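Local coordinates for uncharacterized protein DSY3957 (Desulfitobacterium hafniense, PDB 3HXL) that probably assembles into the contractile sheath around the tail of a phage or phage-like particle, at residues A96-G101 and P174-S179. Sequence-based numbering, arbitrary orientation.
Sequences AAVTVG and PLINGS
A single antiparallel beta bridge pairs Ala97 with Ile176 at one edge of the beta-sandwich domain of this tail sheath protein, joining strand 97-100 to the loop that leaves strand 170-174. The two residues form a hydrogen-bonded pair: Ala97 N donates to Ile176 O at 2.8 Å, and Ile176 N returns a nearly straight bond, 175° at the hydrogen, to Ala97 O. In this second bond the donor stands well above the plane of the Ala97 carbonyl. Each acceptor also meets a CA-H group, Ala96 CA lying 3.2 Å from Ile176 O and Leu175 CA on Ala97 O. The Ile176 CB points away from residues 96-98, but CG1 sits between the backbone N and the carbonyl carbon (chi1 62°), and the next torsion turns CD1 back over Ala97 O, at a doubtfully short 2.9 Å.

Apolar packing continues beside the bridge. Leu175 lays its CB 3.9 Å from Ala96 CB, while CD1 meets Val98 CG1 at 3.8 Å; these leucine and valine side chains cross at about a right angle. Val98 CB points toward the loop, where CB and CG2 both rest against the carbonyl oxygen of Pro174. At the other end, Ala96 CB comes within 3.7 Å of Gly178 N, which donates a hydrogen bond to Asn115 OD1.

Strand 97-100 is an outer strand of its three-stranded sheet; Val98 pairs by its backbone with Val105 of strand 103-107, and Ala96 likewise with Ala107. Leu175 bonds by its backbone to Ile117 and packs its own side chain on that residue of strand 117-123. The bridge thus ties the outer strand of the three-stranded sheet to the loop that follows strand 170-174, the edge strand of the four-stranded sheet, on the way to helix 185-195.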
ATOM      1  N   ALA A  96      25.129  -1.873  12.936  1.00 25.31           N
ATOM      2  CA  ALA A  96      26.368  -2.632  12.969  1.00 30.65           C
ATOM      3  C   ALA A  96      27.500  -1.616  12.958  1.00 30.78           C
ATOM      4  O   ALA A  96      27.320  -0.478  12.516  1.00 25.64           O
ATOM      5  CB  ALA A  96      26.470  -3.543  11.756  1.00 29.99           C
ATOM      6  N   ALA A  97      28.665  -2.018  13.447  1.00 27.45           N
ATOM      7  CA  ALA A  97      29.796  -1.105  13.478  1.00 26.07           C
ATOM      8  C   ALA A  97      31.107  -1.846  13.690  1.00 28.40           C
ATOM      9  O   ALA A  97      31.120  -3.036  13.996  1.00 27.50           O
ATOM     10  CB  ALA A  97      29.594  -0.071  14.580  1.00 21.21           C
ATOM     11  N   VAL A  98      32.207  -1.126  13.507  1.00 33.50           N
ATOM     12  CA  VAL A  98      33.539  -1.688  13.685  1.00 29.23           C
ATOM     13  C   VAL A  98      34.509  -0.532  13.912  1.00 29.68           C
ATOM     14  O   VAL A  98      34.314   0.563  13.381  1.00 27.03           O
ATOM     15  CB  VAL A  98      33.978  -2.514  12.440  1.00 32.79           C
ATOM     16  CG1 VAL A  98      34.158  -1.603  11.230  1.00 30.81           C
ATOM     17  CG2 VAL A  98      35.264  -3.274  12.742  1.00 30.70           C
ATOM     18  N   THR A  99      35.534  -0.769  14.724  1.00 31.80           N
ATOM     19  CA  THR A  99      36.534   0.252  15.012  1.00 26.53           C
ATOM     20  C   THR A  99      37.926  -0.234  14.623  1.00 28.67           C
ATOM     21  O   THR A  99      38.336  -1.334  14.984  1.00 30.97           O
ATOM     22  CB  THR A  99      36.554   0.639  16.517  1.00 30.43           C
ATOM     23  OG1 THR A  99      35.312   1.259  16.876  1.00 30.64           O
ATOM     24  CG2 THR A  99      37.694   1.617  16.802  1.00 24.32           C
ATOM     25  N   VAL A 100      38.640   0.594  13.872  1.00 30.73           N
ATOM     26  CA  VAL A 100      39.996   0.283  13.444  1.00 30.98           C
ATOM     27  C   VAL A 100      40.849   1.475  13.863  1.00 32.75           C
ATOM     28  O   VAL A 100      40.822   2.532  13.228  1.00 26.87           O
ATOM     29  CB  VAL A 100      40.075   0.094  11.913  1.00 31.39           C
ATOM     30  CG1 VAL A 100      41.508  -0.216  11.494  1.00 34.52           C
ATOM     31  CG2 VAL A 100      39.150  -1.036  11.484  1.00 37.43           C
ATOM     32  N   GLY A 101      41.591   1.305  14.953  1.00 34.16           N
ATOM     33  CA  GLY A 101      42.422   2.385  15.448  1.00 31.28           C
ATOM     34  C   GLY A 101      41.572   3.520  15.990  1.00 27.53           C
ATOM     35  O   GLY A 101      40.797   3.334  16.931  1.00 30.43           O
ATOM     36  N   PRO A 174      35.017  -6.126   8.811  1.00 33.70           N
ATOM     37  CA  PRO A 174      33.558  -6.197   8.684  1.00 34.09           C
ATOM     38  C   PRO A 174      32.856  -5.566   9.877  1.00 30.44           C
ATOM     39  O   PRO A 174      33.305  -5.703  11.013  1.00 32.18           O
ATOM     40  CB  PRO A 174      33.293  -7.701   8.598  1.00 39.39           C
ATOM     41  CG  PRO A 174      34.553  -8.236   7.980  1.00 37.16           C
ATOM     42  CD  PRO A 174      35.610  -7.473   8.737  1.00 36.97           C
ATOM     43  N   LEU A 175      31.761  -4.857   9.623  1.00 31.73           N
ATOM     44  CA  LEU A 175      31.016  -4.251  10.716  1.00 25.10           C
ATOM     45  C   LEU A 175      30.227  -5.377  11.375  1.00 24.78           C
ATOM     46  O   LEU A 175      29.836  -6.330  10.707  1.00 29.95           O
ATOM     47  CB  LEU A 175      30.062  -3.172  10.193  1.00 28.09           C
ATOM     48  CG  LEU A 175      30.652  -1.810   9.810  1.00 24.61           C
ATOM     49  CD1 LEU A 175      31.510  -1.920   8.559  1.00 24.61           C
ATOM     50  CD2 LEU A 175      29.508  -0.827   9.579  1.00 19.62           C
ATOM     51  N   ILE A 176      30.011  -5.285  12.682  1.00 28.46           N
ATOM     52  CA  ILE A 176      29.269  -6.324  13.384  1.00 31.74           C
ATOM     53  C   ILE A 176      28.319  -5.766  14.432  1.00 25.59           C
ATOM     54  O   ILE A 176      28.256  -4.557  14.653  1.00 29.56           O
ATOM     55  CB  ILE A 176      30.215  -7.336  14.083  1.00 34.90           C
ATOM     56  CG1 ILE A 176      31.065  -6.625  15.141  1.00 38.71           C
ATOM     57  CG2 ILE A 176      31.098  -8.025  13.055  1.00 32.02           C
ATOM     58  CD1 ILE A 176      32.131  -5.717  14.574  1.00 56.22           C
ATOM     59  N   ASN A 177      27.587  -6.676  15.073  1.00 32.32           N
ATOM     60  CA  ASN A 177      26.618  -6.345  16.110  1.00 32.24           C
ATOM     61  C   ASN A 177      25.312  -5.785  15.559  1.00 34.00           C
ATOM     62  O   ASN A 177      24.476  -5.292  16.312  1.00 29.64           O
ATOM     63  CB  ASN A 177      27.213  -5.362  17.122  1.00 38.00           C
ATOM     64  CG  ASN A 177      28.217  -6.020  18.044  1.00 40.40           C
ATOM     65  OD1 ASN A 177      27.936  -7.062  18.636  1.00 46.63           O
ATOM     66  ND2 ASN A 177      29.390  -5.414  18.179  1.00 38.17           N
ATOM     67  N   GLY A 178      25.136  -5.861  14.246  1.00 24.83           N
ATOM     68  CA  GLY A 178      23.906  -5.365  13.656  1.00 29.72           C
ATOM     69  C   GLY A 178      22.801  -6.395  13.802  1.00 31.62           C
ATOM     70  O   GLY A 178      23.072  -7.596  13.845  1.00 26.89           O
ATOM     71  N   SER A 179      21.557  -5.931  13.889  1.00 32.53           N
ATOM     72  CA  SER A 179      20.409  -6.825  14.015  1.00 33.28           C
ATOM     73  C   SER A 179      19.090  -6.080  13.838  1.00 31.20           C
ATOM     74  O   SER A 179      19.020  -4.862  14.003  1.00 28.44           O
ATOM     75  CB  SER A 179      20.416  -7.530  15.375  1.00 34.52           C
ATOM     76  OG  SER A 179      20.322  -6.601  16.436  1.00 35.07           O
TER